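Local coordinates for protein beta sliding clamp (Caulobacter crescentus, PDB 5WCE) that probably forms a ring-shaped head-to-tail homodimer around DNA that tethers DNA polymerases and other proteins to it, making replication processive, at residues Val206-Met220 with Val236-Ile250. Sequence-based numbering, arbitrary orientation.
Sequences VIVPRKTIAEARRLM and VRFEFGAAALTSKVI
Helix 210-220 lies lengthwise over the hairpin of strands 236-240 and 243-248, nearly antiparallel to the second strand (171°, axes 9.3 Å apart), in the helix-on-sheet layering of this ring-forming processivity factor, here in its central domain. Ala-216 suits its place because a bare methyl lets the helix come close: CB sits over the centre of the Phe-238 ring, a CH-pi contact of 3.9 Å, and also meets CD1 of Leu-245. With CG anti to the backbone N (chi1 -175°), branched Leu-245 extends toward the helix, its CD1 3.3 Å from Ala-216 N. Near the type II' turn, the broad flat ring of Phe-240 offers a face to Leu-219 CB, 3.6 Å from the centroid, and an edge to Met-220 CG at CE1. An alanine in place of Phe-240 would probably leave a gap beneath Leu-219 and Met-220, stripped of their shared aromatic surface. Ile-213 and Met-220 also touch Ile-147 of helix 140-148. Toward the helix start, small hydroxyl side chains let buried Thr-212 and Ser-247 bond directly: Thr-212 OG1 donates to Ser-247 OG at 2.7 Å, and that OG donates in turn to a lone pair of Lys-248 O, 2.6 Å away.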
loop_
_atom_site.group_PDB
_atom_site.type_symbol
_atom_site.label_atom_id
_atom_site.label_comp_id
_atom_site.label_asym_id
_atom_site.label_seq_id
_atom_site.Cartn_x
_atom_site.Cartn_y
_atom_site.Cartn_z
ATOM N N VAL A 206 13.215 -28.571 14.272
ATOM C CA VAL A 206 13.590 -27.196 14.627
ATOM C C VAL A 206 12.468 -26.199 14.420
ATOM O O VAL A 206 11.673 -26.319 13.457
ATOM C CB VAL A 206 14.818 -26.681 13.829
ATOM C CG1 VAL A 206 16.095 -27.448 14.210
ATOM C CG2 VAL A 206 14.599 -26.765 12.337
ATOM N N ILE A 207 12.482 -25.148 15.247
ATOM C CA ILE A 207 11.503 -24.088 15.132
ATOM C C ILE A 207 12.208 -22.964 14.406
ATOM O O ILE A 207 13.080 -22.314 14.978
ATOM C CB ILE A 207 10.952 -23.625 16.491
ATOM C CG1 ILE A 207 10.440 -24.788 17.295
ATOM C CG2 ILE A 207 9.867 -22.572 16.258
ATOM C CD1 ILE A 207 10.271 -24.489 18.803
ATOM N N VAL A 208 11.838 -22.777 13.142
ATOM C CA VAL A 208 12.459 -21.770 12.275
ATOM C C VAL A 208 11.724 -20.434 12.505
ATOM O O VAL A 208 10.506 -20.352 12.293
ATOM C CB VAL A 208 12.435 -22.178 10.797
ATOM C CG1 VAL A 208 13.253 -21.172 9.981
ATOM C CG2 VAL A 208 12.912 -23.617 10.596
ATOM N N PRO A 209 12.460 -19.377 12.930
ATOM C CA PRO A 209 11.791 -18.091 13.216
ATOM C C PRO A 209 10.947 -17.535 12.072
ATOM O O PRO A 209 11.278 -17.699 10.888
ATOM C CB PRO A 209 12.969 -17.139 13.535
ATOM C CG PRO A 209 14.022 -18.045 14.061
ATOM C CD PRO A 209 13.906 -19.312 13.222
ATOM N N ARG A 210 9.863 -16.858 12.450
ATOM C CA ARG A 210 8.952 -16.263 11.493
ATOM C C ARG A 210 9.665 -15.445 10.448
ATOM O O ARG A 210 9.425 -15.623 9.253
ATOM C CB ARG A 210 7.868 -15.434 12.220
ATOM C CG ARG A 210 6.854 -14.776 11.301
ATOM C CD ARG A 210 5.918 -13.832 12.056
ATOM N NE ARG A 210 6.655 -12.752 12.737
ATOM C CZ ARG A 210 6.937 -12.651 14.048
ATOM N NH1 ARG A 210 6.523 -13.531 14.971
ATOM N NH2 ARG A 210 7.660 -11.583 14.461
ATOM N N LYS A 211 10.535 -14.539 10.878
ATOM C CA LYS A 211 11.230 -13.686 9.922
ATOM C C LYS A 211 12.134 -14.501 9.000
ATOM O O LYS A 211 12.289 -14.196 7.818
ATOM C CB LYS A 211 11.989 -12.556 10.638
ATOM C CG LYS A 211 12.761 -11.664 9.652
ATOM C CD LYS A 211 13.491 -10.504 10.322
ATOM C CE LYS A 211 14.386 -9.769 9.335
ATOM N NZ LYS A 211 15.173 -8.721 10.066
ATOM N N THR A 212 12.771 -15.535 9.542
ATOM C CA THR A 212 13.625 -16.408 8.730
ATOM C C THR A 212 12.877 -17.111 7.610
ATOM O O THR A 212 13.350 -17.199 6.491
ATOM C CB THR A 212 14.311 -17.473 9.640
ATOM O OG1 THR A 212 15.083 -16.784 10.678
ATOM C CG2 THR A 212 15.193 -18.417 8.792
ATOM N N ILE A 213 11.687 -17.614 7.942
ATOM C CA ILE A 213 10.789 -18.208 6.934
ATOM C C ILE A 213 10.457 -17.176 5.853
ATOM O O ILE A 213 10.487 -17.499 4.688
ATOM C CB ILE A 213 9.529 -18.801 7.609
ATOM C CG1 ILE A 213 9.913 -20.046 8.403
ATOM C CG2 ILE A 213 8.414 -19.048 6.589
ATOM C CD1 ILE A 213 10.456 -21.199 7.577
ATOM N N ALA A 214 10.180 -15.947 6.249
ATOM C CA ALA A 214 9.779 -14.916 5.328
ATOM C C ALA A 214 10.916 -14.611 4.350
ATOM O O ALA A 214 10.711 -14.566 3.135
ATOM C CB ALA A 214 9.360 -13.666 6.069
ATOM N N GLU A 215 12.125 -14.472 4.894
ATOM C CA GLU A 215 13.286 -14.148 4.095
ATOM C C GLU A 215 13.674 -15.322 3.222
ATOM O O GLU A 215 13.995 -15.125 2.042
ATOM C CB GLU A 215 14.451 -13.683 4.987
ATOM C CG GLU A 215 14.184 -12.354 5.684
ATOM C CD GLU A 215 13.854 -11.265 4.681
ATOM O OE1 GLU A 215 14.650 -11.141 3.753
ATOM O OE2 GLU A 215 12.774 -10.616 4.769
ATOM N N ALA A 216 13.631 -16.551 3.766
ATOM C CA ALA A 216 13.845 -17.739 2.929
ATOM C C ALA A 216 12.854 -17.866 1.778
ATOM O O ALA A 216 13.226 -18.187 0.631
ATOM C CB ALA A 216 13.851 -19.050 3.777
ATOM N N ARG A 217 11.590 -17.611 2.087
ATOM C CA ARG A 217 10.549 -17.699 1.094
ATOM C C ARG A 217 10.779 -16.654 -0.015
ATOM O O ARG A 217 10.592 -16.964 -1.180
ATOM C CB ARG A 217 9.171 -17.478 1.772
ATOM C CG ARG A 217 7.974 -17.522 0.806
ATOM C CD ARG A 217 7.881 -18.845 0.063
ATOM N NE ARG A 217 6.777 -18.778 -0.862
ATOM C CZ ARG A 217 6.824 -18.323 -2.109
ATOM N NH1 ARG A 217 7.949 -17.864 -2.610
ATOM N NH2 ARG A 217 5.728 -18.343 -2.874
ATOM N N ARG A 218 11.204 -15.448 0.350
ATOM C CA ARG A 218 11.560 -14.405 -0.650
ATOM C C ARG A 218 12.673 -14.868 -1.593
ATOM O O ARG A 218 12.547 -14.824 -2.805
ATOM C CB ARG A 218 11.938 -13.109 0.078
ATOM C CG ARG A 218 12.014 -11.902 -0.826
ATOM C CD ARG A 218 12.579 -10.636 -0.168
ATOM N NE ARG A 218 12.122 -10.443 1.214
ATOM C CZ ARG A 218 10.957 -9.906 1.627
ATOM N NH1 ARG A 218 10.020 -9.441 0.783
ATOM N NH2 ARG A 218 10.734 -9.824 2.930
ATOM N N LEU A 219 13.747 -15.395 -1.005
ATOM C CA LEU A 219 14.849 -15.933 -1.800
ATOM C C LEU A 219 14.474 -17.116 -2.672
ATOM O O LEU A 219 15.032 -17.312 -3.787
ATOM C CB LEU A 219 16.034 -16.289 -0.883
ATOM C CG LEU A 219 16.708 -15.062 -0.240
ATOM C CD1 LEU A 219 17.667 -15.413 0.899
ATOM C CD2 LEU A 219 17.478 -14.204 -1.250
ATOM N N MET A 220 13.543 -17.946 -2.185
ATOM C CA MET A 220 12.990 -19.009 -3.011
ATOM C C MET A 220 12.352 -18.531 -4.296
ATOM O O MET A 220 12.328 -19.302 -5.231
ATOM C CB MET A 220 11.947 -19.811 -2.242
ATOM C CG MET A 220 12.597 -20.798 -1.338
ATOM S SD MET A 220 11.400 -21.606 -0.279
ATOM C CE MET A 220 12.338 -21.580 1.246
ATOM N N VAL A 236 19.793 -23.325 11.252
ATOM C CA VAL A 236 19.285 -23.778 9.984
ATOM C C VAL A 236 19.967 -22.936 8.898
ATOM O O VAL A 236 20.272 -21.756 9.118
ATOM C CB VAL A 236 17.740 -23.742 9.961
ATOM C CG1 VAL A 236 17.183 -22.365 10.102
ATOM C CG2 VAL A 236 17.202 -24.297 8.677
ATOM N N ARG A 237 20.272 -23.561 7.771
ATOM C CA ARG A 237 20.877 -22.876 6.624
ATOM C C ARG A 237 20.180 -23.290 5.336
ATOM O O ARG A 237 19.994 -24.482 5.052
ATOM C CB ARG A 237 22.363 -23.145 6.551
ATOM C CG ARG A 237 23.133 -22.344 5.495
ATOM C CD ARG A 237 24.613 -22.464 5.749
ATOM N NE ARG A 237 25.369 -21.688 4.794
ATOM C CZ ARG A 237 25.664 -22.054 3.558
ATOM N NH1 ARG A 237 25.327 -23.267 3.103
ATOM N NH2 ARG A 237 26.403 -21.230 2.797
ATOM N N PHE A 238 19.787 -22.292 4.558
ATOM C CA PHE A 238 19.201 -22.489 3.250
ATOM C C PHE A 238 20.229 -21.946 2.264
ATOM O O PHE A 238 20.650 -20.781 2.379
ATOM C CB PHE A 238 17.942 -21.700 3.089
ATOM C CG PHE A 238 16.870 -22.003 4.076
ATOM C CD1 PHE A 238 15.861 -22.915 3.752
ATOM C CD2 PHE A 238 16.772 -21.282 5.283
ATOM C CE1 PHE A 238 14.846 -23.183 4.642
ATOM C CE2 PHE A 238 15.746 -21.553 6.165
ATOM C CZ PHE A 238 14.781 -22.502 5.834
ATOM N N GLU A 239 20.603 -22.755 1.294
ATOM C CA GLU A 239 21.433 -22.291 0.171
ATOM C C GLU A 239 20.641 -22.262 -1.160
ATOM O O GLU A 239 20.041 -23.294 -1.566
ATOM C CB GLU A 239 22.591 -23.245 0.026
ATOM C CG GLU A 239 23.963 -22.646 0.033
ATOM C CD GLU A 239 24.983 -23.724 -0.158
ATOM O OE1 GLU A 239 25.011 -24.363 -1.247
ATOM O OE2 GLU A 239 25.707 -24.007 0.808
ATOM N N PHE A 240 20.706 -21.104 -1.845
ATOM C CA PHE A 240 19.974 -20.829 -3.098
ATOM C C PHE A 240 21.015 -20.403 -4.136
ATOM O O PHE A 240 21.135 -19.170 -4.436
ATOM C CB PHE A 240 19.036 -19.642 -2.923
ATOM C CG PHE A 240 18.252 -19.607 -1.624
ATOM C CD1 PHE A 240 16.941 -20.144 -1.585
ATOM C CD2 PHE A 240 18.737 -18.962 -0.500
ATOM C CE1 PHE A 240 16.189 -20.066 -0.446
ATOM C CE2 PHE A 240 17.996 -18.905 0.658
ATOM C CZ PHE A 240 16.719 -19.475 0.690
ATOM N N GLY A 241 21.837 -21.328 -4.592
ATOM C CA GLY A 241 22.969 -21.003 -5.472
ATOM C C GLY A 241 23.997 -20.070 -4.836
ATOM O O GLY A 241 24.620 -20.419 -3.860
ATOM N N ALA A 242 24.108 -18.851 -5.334
ATOM C CA ALA A 242 25.077 -17.900 -4.794
ATOM C C ALA A 242 24.644 -17.286 -3.444
ATOM O O ALA A 242 25.477 -16.833 -2.657
ATOM C CB ALA A 242 25.347 -16.797 -5.834
ATOM N N ALA A 243 23.348 -17.237 -3.188
ATOM C CA ALA A 243 22.854 -16.670 -1.978
ATOM C C ALA A 243 22.666 -17.772 -0.911
ATOM O O ALA A 243 22.431 -18.970 -1.253
ATOM C CB ALA A 243 21.575 -15.938 -2.253
ATOM N N ALA A 244 22.794 -17.402 0.370
ATOM C CA ALA A 244 22.546 -18.367 1.501
ATOM C C ALA A 244 21.976 -17.628 2.697
ATOM O O ALA A 244 22.280 -16.433 2.936
ATOM C CB ALA A 244 23.822 -19.084 1.875
ATOM N N LEU A 245 21.094 -18.260 3.441
ATOM C CA LEU A 245 20.510 -17.658 4.624
ATOM C C LEU A 245 20.806 -18.606 5.777
ATOM O O LEU A 245 20.415 -19.779 5.720
ATOM C CB LEU A 245 19.017 -17.492 4.389
ATOM C CG LEU A 245 18.119 -16.794 5.393
ATOM C CD1 LEU A 245 16.652 -17.162 5.077
ATOM C CD2 LEU A 245 18.338 -17.165 6.810
ATOM N N THR A 246 21.559 -18.146 6.768
ATOM C CA THR A 246 21.859 -18.949 7.959
ATOM C C THR A 246 21.135 -18.299 9.133
ATOM O O THR A 246 21.211 -17.065 9.310
ATOM C CB THR A 246 23.371 -19.012 8.220
ATOM O OG1 THR A 246 24.069 -19.383 7.027
ATOM C CG2 THR A 246 23.670 -19.965 9.326
ATOM N N SER A 247 20.437 -19.094 9.949
ATOM C CA SER A 247 19.616 -18.536 11.044
ATOM C C SER A 247 19.706 -19.344 12.310
ATOM O O SER A 247 19.778 -20.608 12.279
ATOM C CB SER A 247 18.128 -18.438 10.603
ATOM O OG SER A 247 17.270 -18.011 11.668
ATOM N N LYS A 248 19.658 -18.640 13.448
ATOM C CA LYS A 248 19.324 -19.301 14.724
ATOM C C LYS A 248 17.911 -19.901 14.631
ATOM O O LYS A 248 17.094 -19.496 13.795
ATOM C CB LYS A 248 19.323 -18.323 15.885
ATOM C CG LYS A 248 20.693 -17.728 16.192
ATOM C CD LYS A 248 20.556 -16.618 17.210
ATOM C CE LYS A 248 21.919 -15.973 17.419
ATOM N NZ LYS A 248 21.833 -14.844 18.373
ATOM N N VAL A 249 17.662 -20.848 15.532
ATOM C CA VAL A 249 16.347 -21.483 15.647
ATOM C C VAL A 249 15.798 -21.120 17.008
ATOM O O VAL A 249 16.539 -20.704 17.871
ATOM C CB VAL A 249 16.385 -23.029 15.440
ATOM C CG1 VAL A 249 16.846 -23.379 14.011
ATOM C CG2 VAL A 249 17.184 -23.711 16.465
ATOM N N ILE A 250 14.497 -21.194 17.183
ATOM C CA ILE A 250 13.917 -20.873 18.474
ATOM C C ILE A 250 14.203 -22.022 19.464
ATOM O O ILE A 250 13.889 -23.162 19.175
ATOM C CB ILE A 250 12.429 -20.553 18.363
ATOM C CG1 ILE A 250 12.276 -19.277 17.547
ATOM C CG2 ILE A 250 11.817 -20.430 19.757
ATOM C CD1 ILE A 250 10.887 -18.917 17.140
HETATM O O HOH W 1 14.139 -25.414 17.571
#